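Local coordinates for proton-dependent oligopeptide transporter family protein (PDB 6EI3) that probably carries small peptides across the bacterial membrane together with protons, as a POT-family member of the major facilitator superfamily, captured here in an auto-inhibited state, at residues L246-L260 / L439-V453. Numbering follows the deposited sequence. Where two conformers were deposited one is given.
Sequences LGLVICLCMALVLLL and LTTTVGNLWVLLSNV. With 78M ((2S)-2,3-dihydroxypropyl(7Z)-pentadec-7-enoate), chain H; 78M ((2S)-2,3-dihydroxypropyl(7Z)-pentadec-7-enoate), chain O; 78M ((2S)-2,3-dihydroxypropyl(7Z)-pentadec-7-enoate), chain G.
The Trp447 ring and Val257 meet one lipid chain: in the plane of the indole, at its edge, lie Leu450 CD1 and C11 of the monoacylglycerol 78M of chain O, whose C10 is 3.8 Å from Val257 CG1. Val443 O sits 3.5 Å above one ring face, toward the rim. Thr300 takes the indole N-H in a hydrogen bond, and Phe482 adds an edge-to-face contact, so a large amphipathic ring suits this lipid-facing border. Beside it, branched aliphatic side chains mesh. Leu446, with CG anti to its backbone N (chi1 166°), straddles Cys253, CD1 lying 3.7 Å from Cys253 CB while CD2 rests 3.8 Å from Val257 CG2. A small cysteine probably suits the floor of this hole, where both leucine methyls seat against its CB. Ile250 reaches the other way: its CG2 meets Leu450 CD2, and its side chain runs antiparallel alongside Val453, CD1 3.7 Å from CG2. Toward the Leu439 end, Thr442, shorter than a leucine, offers its CG2 methyl to Leu256 CD2 at 4.0 Å, while its hydroxyl turns to a weak bond with Ile56 O on helix 40-60. Ile250 and Leu446 are reciprocal knobs-into-holes where segments 248-260 and 439-453 cross at -130°, joining helices 248-270 and 430-456 in an apolar seam of a lipid-embedded, all-helical major facilitator superfamily transporter.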
ATOM      1  N   LEU A 246       4.968   6.833  21.499  1.00 52.29           N
ATOM      2  CA  LEU A 246       4.805   6.124  20.221  1.00 49.18           C
ATOM      3  C   LEU A 246       5.149   6.943  18.970  1.00 48.94           C
ATOM      4  O   LEU A 246       5.418   6.357  17.928  1.00 48.00           O
ATOM      5  CB  LEU A 246       3.378   5.544  20.091  1.00 48.69           C
ATOM      6  CG  LEU A 246       2.968   4.434  21.070  1.00 53.67           C
ATOM      7  CD1 LEU A 246       1.470   4.178  21.010  1.00 53.02           C
ATOM      8  CD2 LEU A 246       3.710   3.142  20.791  1.00 55.08           C
ATOM      9  N   GLY A 247       5.112   8.268  19.067  1.00 44.23           N
ATOM     10  CA  GLY A 247       5.333   9.149  17.921  1.00 42.23           C
ATOM     11  C   GLY A 247       4.008   9.458  17.251  1.00 44.35           C
ATOM     12  O   GLY A 247       3.072   8.651  17.332  1.00 43.72           O
ATOM     13  N   LEU A 248       3.906  10.634  16.606  1.00 39.95           N
ATOM     14  CA  LEU A 248       2.682  11.117  15.953  1.00 39.47           C
ATOM     15  C   LEU A 248       2.116  10.182  14.865  1.00 40.47           C
ATOM     16  O   LEU A 248       0.898   9.967  14.844  1.00 39.64           O
ATOM     17  CB  LEU A 248       2.880  12.543  15.392  1.00 39.77           C
ATOM     18  CG  LEU A 248       1.633  13.294  14.864  1.00 45.77           C
ATOM     19  CD1 LEU A 248       0.528  13.425  15.929  1.00 47.10           C
ATOM     20  CD2 LEU A 248       2.006  14.663  14.345  1.00 50.12           C
ATOM     21  N   VAL A 249       2.979   9.643  13.973  1.00 33.35           N
ATOM     22  CA  VAL A 249       2.533   8.766  12.872  1.00 31.93           C
ATOM     23  C   VAL A 249       1.788   7.530  13.411  1.00 36.75           C
ATOM     24  O   VAL A 249       0.711   7.222  12.903  1.00 37.02           O
ATOM     25  CB  VAL A 249       3.662   8.402  11.865  1.00 32.80           C
ATOM     26  CG1 VAL A 249       3.154   7.454  10.767  1.00 31.27           C
ATOM     27  CG2 VAL A 249       4.247   9.668  11.238  1.00 31.96           C
ATOM     28  N   ILE A 250       2.327   6.854  14.449  1.00 33.39           N
ATOM     29  CA  ILE A 250       1.642   5.693  15.041  1.00 34.02           C
ATOM     30  C   ILE A 250       0.303   6.105  15.647  1.00 39.83           C
ATOM     31  O   ILE A 250      -0.709   5.454  15.383  1.00 37.69           O
ATOM     32  CB  ILE A 250       2.534   4.926  16.043  1.00 37.44           C
ATOM     33  CG1 ILE A 250       3.619   4.123  15.291  1.00 36.57           C
ATOM     34  CG2 ILE A 250       1.706   4.014  16.972  1.00 38.14           C
ATOM     35  CD1 ILE A 250       4.778   3.550  16.204  1.00 42.88           C
ATOM     36  N   CYS A 251       0.295   7.211  16.421  1.00 38.78           N
ATOM     37  CA  CYS A 251      -0.920   7.697  17.070  1.00 39.55           C
ATOM     38  C   CYS A 251      -2.020   8.026  16.094  1.00 41.40           C
ATOM     39  O   CYS A 251      -3.154   7.641  16.345  1.00 39.70           O
ATOM     40  CB  CYS A 251      -0.626   8.865  17.999  1.00 41.01           C
ATOM     41  SG  CYS A 251       0.479   8.444  19.359  1.00 46.09           S
ATOM     42  N   LEU A 252      -1.689   8.730  14.988  1.00 38.10           N
ATOM     43  CA  LEU A 252      -2.657   9.092  13.957  1.00 38.88           C
ATOM     44  C   LEU A 252      -3.245   7.833  13.290  1.00 42.26           C
ATOM     45  O   LEU A 252      -4.448   7.804  13.014  1.00 41.54           O
ATOM     46  CB  LEU A 252      -2.026  10.034  12.907  1.00 38.67           C
ATOM     47  CG  LEU A 252      -1.780  11.500  13.335  1.00 44.03           C
ATOM     48  CD1 LEU A 252      -0.887  12.211  12.324  1.00 43.49           C
ATOM     49  CD2 LEU A 252      -3.099  12.273  13.500  1.00 45.74           C
ATOM     50  N   CYS A 253      -2.399   6.785  13.086  1.00 38.40           N
ATOM     51  CA  CYS A 253      -2.796   5.499  12.499  1.00 38.32           C
ATOM     52  C   CYS A 253      -3.653   4.669  13.401  1.00 41.44           C
ATOM     53  O   CYS A 253      -4.560   4.024  12.902  1.00 39.85           O
ATOM     54  CB  CYS A 253      -1.586   4.706  12.038  1.00 38.58           C
ATOM     55  SG  CYS A 253      -0.832   5.357  10.547  1.00 41.65           S
ATOM     56  N   MET A 254      -3.320   4.602  14.709  1.00 38.74           N
ATOM     57  CA  MET A 254      -4.104   3.837  15.679  1.00 40.18           C
ATOM     58  C   MET A 254      -5.493   4.465  15.761  1.00 43.37           C
ATOM     59  O   MET A 254      -6.484   3.739  15.809  1.00 43.67           O
ATOM     60  CB  MET A 254      -3.433   3.827  17.060  1.00 43.81           C
ATOM     61  CG  MET A 254      -2.161   3.004  17.106  1.00 47.77           C
ATOM     62  SD  MET A 254      -1.389   3.059  18.740  1.00 54.92           S
ATOM     63  CE  MET A 254      -2.236   1.706  19.530  1.00 52.85           C
ATOM     64  N   ALA A 255      -5.556   5.820  15.715  1.00 38.68           N
ATOM     65  CA  ALA A 255      -6.804   6.581  15.723  1.00 38.88           C
ATOM     66  C   ALA A 255      -7.624   6.208  14.476  1.00 41.01           C
ATOM     67  O   ALA A 255      -8.815   5.928  14.604  1.00 41.71           O
ATOM     68  CB  ALA A 255      -6.511   8.077  15.760  1.00 39.60           C
ATOM     69  N   LEU A 256      -6.969   6.115  13.300  1.00 35.66           N
ATOM     70  CA  LEU A 256      -7.615   5.708  12.044  1.00 35.06           C
ATOM     71  C   LEU A 256      -8.238   4.310  12.167  1.00 39.46           C
ATOM     72  O   LEU A 256      -9.414   4.155  11.846  1.00 39.92           O
ATOM     73  CB  LEU A 256      -6.656   5.815  10.846  1.00 33.82           C
ATOM     74  CG  LEU A 256      -7.108   5.215   9.484  1.00 38.84           C
ATOM     75  CD1 LEU A 256      -8.219   6.058   8.817  1.00 38.59           C
ATOM     76  CD2 LEU A 256      -5.912   5.043   8.547  1.00 39.62           C
ATOM     77  N   VAL A 257      -7.481   3.326  12.699  1.00 35.00           N
ATOM     78  CA  VAL A 257      -7.948   1.946  12.917  1.00 35.10           C
ATOM     79  C   VAL A 257      -9.157   1.912  13.860  1.00 42.10           C
ATOM     80  O   VAL A 257     -10.114   1.170  13.609  1.00 42.98           O
ATOM     81  CB  VAL A 257      -6.796   1.026  13.393  1.00 37.56           C
ATOM     82  CG1 VAL A 257      -7.311  -0.342  13.855  1.00 37.35           C
ATOM     83  CG2 VAL A 257      -5.740   0.875  12.294  1.00 35.55           C
ATOM     84  N   LEU A 258      -9.114   2.725  14.935  1.00 38.48           N
ATOM     85  CA  LEU A 258     -10.217   2.837  15.894  1.00 38.70           C
ATOM     86  C   LEU A 258     -11.457   3.405  15.219  1.00 41.96           C
ATOM     87  O   LEU A 258     -12.537   2.822  15.366  1.00 44.25           O
ATOM     88  CB  LEU A 258      -9.815   3.689  17.121  1.00 39.44           C
ATOM     89  CG  LEU A 258      -8.906   2.993  18.146  1.00 44.25           C
ATOM     90  CD1 LEU A 258      -8.302   3.996  19.097  1.00 44.92           C
ATOM     91  CD2 LEU A 258      -9.667   1.929  18.953  1.00 47.73           C
ATOM     92  N   LEU A 259     -11.302   4.488  14.426  1.00 36.49           N
ATOM     93  CA  LEU A 259     -12.421   5.092  13.694  1.00 37.87           C
ATOM     94  C   LEU A 259     -13.042   4.134  12.677  1.00 43.15           C
ATOM     95  O   LEU A 259     -14.263   4.138  12.516  1.00 42.25           O
ATOM     96  CB  LEU A 259     -12.025   6.405  13.000  1.00 37.63           C
ATOM     97  CG  LEU A 259     -11.684   7.593  13.919  1.00 42.91           C
ATOM     98  CD1 LEU A 259     -10.906   8.667  13.151  1.00 41.83           C
ATOM     99  CD2 LEU A 259     -12.936   8.167  14.599  1.00 45.46           C
ATOM    100  N   LEU A 260     -12.204   3.310  11.994  1.00 39.19           N
ATOM    101  CA  LEU A 260     -12.705   2.343  11.014  1.00 38.49           C
ATOM    102  C   LEU A 260     -13.513   1.229  11.692  1.00 42.86           C
ATOM    103  O   LEU A 260     -14.591   0.883  11.218  1.00 42.20           O
ATOM    104  CB  LEU A 260     -11.552   1.750  10.163  1.00 36.98           C
ATOM    105  CG  LEU A 260     -10.877   2.705   9.159  1.00 40.62           C
ATOM    106  CD1 LEU A 260      -9.557   2.129   8.652  1.00 39.60           C
ATOM    107  CD2 LEU A 260     -11.806   3.046   7.981  1.00 42.38           C
ATOM    108  N   LEU A 439      -5.962   2.167   2.282  1.00 24.39           N
ATOM    109  CA  LEU A 439      -5.853   2.117   3.733  1.00 25.66           C
ATOM    110  C   LEU A 439      -5.359   0.752   4.236  1.00 29.30           C
ATOM    111  O   LEU A 439      -4.830   0.691   5.335  1.00 29.38           O
ATOM    112  CB  LEU A 439      -7.177   2.517   4.418  1.00 26.78           C
ATOM    113  CG  LEU A 439      -7.634   3.973   4.214  1.00 32.96           C
ATOM    114  CD1 LEU A 439      -9.002   4.207   4.871  1.00 33.16           C
ATOM    115  CD2 LEU A 439      -6.589   4.986   4.733  1.00 37.41           C
ATOM    116  N   THR A 440      -5.552  -0.332   3.445  1.00 25.54           N
ATOM    117  CA  THR A 440      -5.083  -1.687   3.767  1.00 25.49           C
ATOM    118  C   THR A 440      -3.548  -1.676   3.852  1.00 27.37           C
ATOM    119  O   THR A 440      -2.991  -2.239   4.792  1.00 27.13           O
ATOM    120  CB  THR A 440      -5.686  -2.712   2.785  1.00 31.34           C
ATOM    121  OG1 THR A 440      -7.099  -2.601   2.864  1.00 28.22           O
ATOM    122  CG2 THR A 440      -5.309  -4.137   3.102  1.00 30.74           C
ATOM    123  N   THR A 441      -2.878  -0.987   2.903  1.00 23.08           N
ATOM    124  CA  THR A 441      -1.418  -0.799   2.913  1.00 22.37           C
ATOM    125  C   THR A 441      -1.034   0.096   4.079  1.00 25.95           C
ATOM    126  O   THR A 441      -0.074  -0.232   4.773  1.00 25.47           O
ATOM    127  CB  THR A 441      -0.944  -0.168   1.602  1.00 28.22           C
ATOM    128  OG1 THR A 441      -1.155  -1.112   0.566  1.00 29.88           O
ATOM    129  CG2 THR A 441       0.552   0.219   1.638  1.00 25.11           C
ATOM    130  N   THR A 442      -1.769   1.231   4.304  1.00 23.29           N
ATOM    131  CA  THR A 442      -1.472   2.132   5.434  1.00 23.38           C
ATOM    132  C   THR A 442      -1.437   1.298   6.720  1.00 28.13           C
ATOM    133  O   THR A 442      -0.444   1.355   7.446  1.00 28.32           O
ATOM    134  CB  THR A 442      -2.508   3.291   5.535  1.00 29.12           C
ATOM    135  OG1 THR A 442      -2.318   4.187   4.447  1.00 31.55           O
ATOM    136  CG2 THR A 442      -2.389   4.103   6.835  1.00 25.30           C
ATOM    137  N   VAL A 443      -2.508   0.497   6.975  1.00 25.26           N
ATOM    138  CA  VAL A 443      -2.639  -0.301   8.208  1.00 24.94           C
ATOM    139  C   VAL A 443      -1.553  -1.413   8.279  1.00 29.00           C
ATOM    140  O   VAL A 443      -0.955  -1.572   9.340  1.00 29.62           O
ATOM    141  CB  VAL A 443      -4.087  -0.800   8.454  1.00 28.89           C
ATOM    142  CG1 VAL A 443      -4.193  -1.662   9.715  1.00 28.70           C
ATOM    143  CG2 VAL A 443      -5.048   0.386   8.562  1.00 28.96           C
ATOM    144  N   GLY A 444      -1.241  -2.095   7.167  1.00 24.25           N
ATOM    145  CA  GLY A 444      -0.153  -3.071   7.182  1.00 24.02           C
ATOM    146  C   GLY A 444       1.187  -2.453   7.585  1.00 28.20           C
ATOM    147  O   GLY A 444       1.966  -3.067   8.324  1.00 27.29           O
ATOM    148  N   ASN A 445       1.458  -1.209   7.136  1.00 23.97           N
ATOM    149  CA  ASN A 445       2.674  -0.481   7.500  1.00 23.20           C
ATOM    150  C   ASN A 445       2.662  -0.055   8.959  1.00 28.41           C
ATOM    151  O   ASN A 445       3.719  -0.052   9.581  1.00 28.59           O
ATOM    152  CB  ASN A 445       2.956   0.692   6.539  1.00 22.20           C
ATOM    153  CG  ASN A 445       3.531   0.196   5.245  1.00 37.43           C
ATOM    154  OD1 ASN A 445       4.745   0.083   5.084  1.00 28.47           O
ATOM    155  ND2 ASN A 445       2.675  -0.233   4.343  1.00 25.51           N
ATOM    156  N   LEU A 446       1.464   0.201   9.537  1.00 26.39           N
ATOM    157  CA  LEU A 446       1.331   0.513  10.954  1.00 26.79           C
ATOM    158  C   LEU A 446       1.807  -0.690  11.774  1.00 32.96           C
ATOM    159  O   LEU A 446       2.527  -0.478  12.760  1.00 31.73           O
ATOM    160  CB  LEU A 446      -0.121   0.894  11.350  1.00 26.76           C
ATOM    161  CG  LEU A 446      -0.461   0.929  12.859  1.00 30.86           C
ATOM    162  CD1 LEU A 446       0.335   2.021  13.618  1.00 29.58           C
ATOM    163  CD2 LEU A 446      -1.988   1.062  13.101  1.00 32.31           C
ATOM    164  N   TRP A 447       1.427  -1.943  11.369  1.00 28.13           N
ATOM    165  CA  TRP A 447       1.850  -3.128  12.130  1.00 28.62           C
ATOM    166  C   TRP A 447       3.379  -3.239  12.209  1.00 31.53           C
ATOM    167  O   TRP A 447       3.888  -3.750  13.200  1.00 31.30           O
ATOM    168  CB  TRP A 447       1.224  -4.440  11.605  1.00 26.90           C
ATOM    169  CG  TRP A 447      -0.278  -4.461  11.452  1.00 27.63           C
ATOM    170  CD1 TRP A 447      -0.976  -5.026  10.430  1.00 30.01           C
ATOM    171  CD2 TRP A 447      -1.255  -3.892  12.342  1.00 28.12           C
ATOM    172  NE1 TRP A 447      -2.326  -4.869  10.631  1.00 29.92           N
ATOM    173  CE2 TRP A 447      -2.528  -4.178  11.799  1.00 31.87           C
ATOM    174  CE3 TRP A 447      -1.183  -3.196  13.564  1.00 30.44           C
ATOM    175  CZ2 TRP A 447      -3.716  -3.782  12.424  1.00 31.65           C
ATOM    176  CZ3 TRP A 447      -2.360  -2.790  14.176  1.00 33.32           C
ATOM    177  CH2 TRP A 447      -3.609  -3.062  13.594  1.00 33.91           C
ATOM    178  N   VAL A 448       4.100  -2.783  11.154  1.00 27.81           N
ATOM    179  CA  VAL A 448       5.569  -2.797  11.125  1.00 26.73           C
ATOM    180  C   VAL A 448       6.072  -1.775  12.162  1.00 30.90           C
ATOM    181  O   VAL A 448       6.936  -2.101  12.978  1.00 31.34           O
ATOM    182  CB  VAL A 448       6.151  -2.494   9.719  1.00 29.72           C
ATOM    183  CG1 VAL A 448       7.684  -2.512   9.747  1.00 28.62           C
ATOM    184  CG2 VAL A 448       5.611  -3.452   8.659  1.00 28.60           C
ATOM    185  N   LEU A 449       5.522  -0.539  12.135  1.00 27.33           N
ATOM    186  CA  LEU A 449       5.892   0.508  13.093  1.00 27.98           C
ATOM    187  C   LEU A 449       5.668   0.048  14.527  1.00 33.43           C
ATOM    188  O   LEU A 449       6.544   0.254  15.373  1.00 33.68           O
ATOM    189  CB  LEU A 449       5.102   1.793  12.847  1.00 27.55           C
ATOM    190  CG  LEU A 449       5.346   2.569  11.541  1.00 29.40           C
ATOM    191  CD1 LEU A 449       4.681   3.950  11.631  1.00 28.44           C
ATOM    192  CD2 LEU A 449       6.858   2.751  11.268  1.00 26.45           C
ATOM    193  N   LEU A 450       4.532  -0.638  14.785  1.00 30.94           N
ATOM    194  CA  LEU A 450       4.200  -1.161  16.119  1.00 32.86           C
ATOM    195  C   LEU A 450       5.171  -2.230  16.581  1.00 38.26           C
ATOM    196  O   LEU A 450       5.529  -2.253  17.756  1.00 36.86           O
ATOM    197  CB  LEU A 450       2.751  -1.662  16.195  1.00 33.20           C
ATOM    198  CG  LEU A 450       1.681  -0.577  16.405  1.00 37.97           C
ATOM    199  CD1 LEU A 450       0.276  -1.192  16.447  1.00 37.88           C
ATOM    200  CD2 LEU A 450       1.937   0.243  17.683  1.00 39.62           C
ATOM    201  N   SER A 451       5.627  -3.098  15.647  1.00 38.05           N
ATOM    202  CA  SER A 451       6.614  -4.143  15.955  1.00 39.67           C
ATOM    203  C   SER A 451       7.980  -3.551  16.362  1.00 47.31           C
ATOM    204  O   SER A 451       8.634  -4.141  17.219  1.00 48.16           O
ATOM    205  CB  SER A 451       6.774  -5.127  14.804  1.00 40.64           C
ATOM    206  OG  SER A 451       7.540  -4.561  13.750  1.00 45.49           O
ATOM    207  N   ASN A 452       8.375  -2.400  15.759  0.50 44.00           N
ATOM    208  CA  ASN A 452       9.614  -1.657  16.036  0.50 44.58           C
ATOM    209  C   ASN A 452       9.646  -1.152  17.465  0.50 51.84           C
ATOM    210  O   ASN A 452      10.712  -1.111  18.076  0.50 53.59           O
ATOM    211  CB  ASN A 452       9.736  -0.434  15.107  0.50 40.74           C
ATOM    212  CG  ASN A 452      10.580  -0.614  13.870  0.50 44.21           C
ATOM    213  OD1 ASN A 452      11.319  -1.598  13.718  0.50 37.86           O
ATOM    214  ND2 ASN A 452      10.485   0.362  12.962  0.50 23.14           N
ATOM    215  N   VAL A 453       8.485  -0.707  17.969  1.00 48.99           N
ATOM    216  CA  VAL A 453       8.312  -0.148  19.312  1.00 50.43           C
ATOM    217  C   VAL A 453       8.369  -1.302  20.319  1.00 54.52           C
ATOM    218  O   VAL A 453       9.105  -1.210  21.302  1.00 54.77           O
ATOM    219  CB  VAL A 453       6.994   0.673  19.426  1.00 54.60           C
ATOM    220  CG1 VAL A 453       6.682   1.025  20.882  1.00 55.94           C
ATOM    221  CG2 VAL A 453       7.061   1.936  18.571  1.00 53.51           C
TER
HETATM  222  O21 78M H 607      11.464   7.068  22.360  1.00107.70           O
HETATM  223  C20 78M H 607      10.220   7.665  22.015  1.00108.55           C
HETATM  224  C18 78M H 607       9.696   7.142  20.696  1.00108.39           C
HETATM  225  O19 78M H 607       9.689   5.711  20.704  1.00108.27           O
HETATM  226  C17 78M H 607      10.478   7.641  19.500  1.00108.36           C
HETATM  227  O2  78M H 607      10.148   9.046  19.361  1.00109.65           O
HETATM  228  C1  78M H 607       9.270   9.413  18.417  1.00108.75           C
HETATM  229  O1  78M H 607       8.733   8.648  17.657  1.00108.21           O
HETATM  230  C2  78M H 607       9.037  10.898  18.447  1.00108.31           C
HETATM  231  C3  78M H 607       9.298  11.587  17.112  1.00106.65           C
HETATM  232  C4  78M H 607       8.067  11.647  16.215  1.00104.36           C
HETATM  233  C5  78M H 607       8.324  12.298  14.865  1.00101.31           C
HETATM  234  C6  78M H 607       7.063  12.757  14.137  1.00 98.32           C
HETATM  235  C7  78M H 607       7.339  13.111  12.705  1.00 94.44           C
HETATM  236  C8  78M H 607       6.463  13.370  11.742  1.00 90.77           C
HETATM  237  C9  78M H 607       4.966  13.388  11.829  1.00 88.06           C
HETATM  238  C10 78M H 607       4.334  13.928  10.548  1.00 85.57           C
HETATM  239  C11 78M H 607       2.833  14.151  10.636  1.00 83.93           C
HETATM  240  C12 78M H 607       2.253  14.906   9.450  1.00 82.12           C
HETATM  241  C13 78M H 607       0.799  15.332   9.607  1.00 81.97           C
HETATM  242  C15 78M H 607      -1.646  14.791   9.274  1.00 80.77           C
HETATM  243  C14 78M H 607      -0.225  14.297   9.173  1.00 80.33           C
HETATM  244  O21 78M O 614     -19.176 -10.356   8.231  1.00 83.47           O
HETATM  245  C20 78M O 614     -19.426  -8.961   8.285  1.00 84.03           C
HETATM  246  C18 78M O 614     -18.809  -8.343   9.518  1.00 85.43           C
HETATM  247  O19 78M O 614     -19.329  -8.967  10.694  1.00 87.76           O
HETATM  248  C17 78M O 614     -19.035  -6.853   9.590  1.00 86.92           C
HETATM  249  O2  78M O 614     -18.046  -6.346  10.516  1.00 88.32           O
HETATM  250  C1  78M O 614     -17.819  -5.027  10.537  1.00 89.09           C
HETATM  251  O1  78M O 614     -18.494  -4.216   9.956  1.00 89.50           O
HETATM  252  C2  78M O 614     -16.612  -4.696  11.365  1.00 89.28           C
HETATM  253  C3  78M O 614     -15.496  -4.040  10.562  1.00 88.35           C
HETATM  254  C4  78M O 614     -14.111  -4.535  10.955  1.00 88.15           C
HETATM  255  C5  78M O 614     -13.206  -3.481  11.573  1.00 88.50           C
HETATM  256  C6  78M O 614     -12.531  -2.540  10.568  1.00 88.16           C
HETATM  257  C7  78M O 614     -11.088  -2.869  10.362  1.00 87.45           C
HETATM  258  C8  78M O 614     -10.048  -2.155  10.759  1.00 86.93           C
HETATM  259  C9  78M O 614      -8.603  -2.506  10.548  1.00 85.51           C
HETATM  260  C10 78M O 614      -8.067  -3.372  11.692  1.00 86.00           C
HETATM  261  C11 78M O 614      -7.272  -4.588  11.248  1.00 84.24           C
HETATM  262  C12 78M O 614      -7.385  -5.765  12.210  1.00 83.89           C
HETATM  263  C13 78M O 614      -6.749  -7.066  11.738  1.00 81.29           C
HETATM  264  C15 78M O 614      -4.710  -8.536  11.741  1.00 77.48           C
HETATM  265  C14 78M O 614      -5.244  -7.143  11.922  1.00 78.32           C
HETATM  266  O21 78M G 606      12.044   7.904  15.968  1.00 68.54           O
HETATM  267  C20 78M G 606      12.036   9.268  15.563  1.00 70.07           C
HETATM  268  C18 78M G 606      11.940   9.377  14.058  1.00 71.26           C
HETATM  269  O19 78M G 606      13.187   9.022  13.455  1.00 69.21           O
HETATM  270  C17 78M G 606      11.522  10.754  13.589  1.00 73.95           C
HETATM  271  O2  78M G 606      10.450  10.573  12.629  1.00 74.17           O
HETATM  272  C1  78M G 606      10.759  10.504  11.327  1.00 71.96           C
HETATM  273  O1  78M G 606      11.881  10.448  10.904  1.00 74.47           O
HETATM  274  C2  78M G 606       9.526  10.470  10.475  1.00 67.52           C
HETATM  275  C3  78M G 606       9.677  11.149   9.123  1.00 62.63           C
HETATM  276  C4  78M G 606       8.824  10.476   8.068  1.00 59.99           C
HETATM  277  C5  78M G 606       8.537  11.318   6.844  1.00 58.49           C
HETATM  278  C6  78M G 606       7.321  10.841   6.053  1.00 58.40           C
HETATM  279  C7  78M G 606       6.027  11.346   6.606  1.00 59.46           C
HETATM  280  C8  78M G 606       4.823  11.124   6.113  1.00 59.18           C
HETATM  281  C9  78M G 606       3.535  11.654   6.660  1.00 59.20           C
HETATM  282  C10 78M G 606       2.769  10.642   7.500  1.00 58.75           C
HETATM  283  C11 78M G 606       1.299  10.985   7.684  1.00 57.67           C
HETATM  284  C12 78M G 606       0.557   9.953   8.504  1.00 56.44           C
HETATM  285  C13 78M G 606      -0.954  10.051   8.471  1.00 55.47           C
HETATM  286  C15 78M G 606      -3.109   9.027   9.304  1.00 58.35           C
HETATM  287  C14 78M G 606      -1.621   8.867   9.138  1.00 56.08           C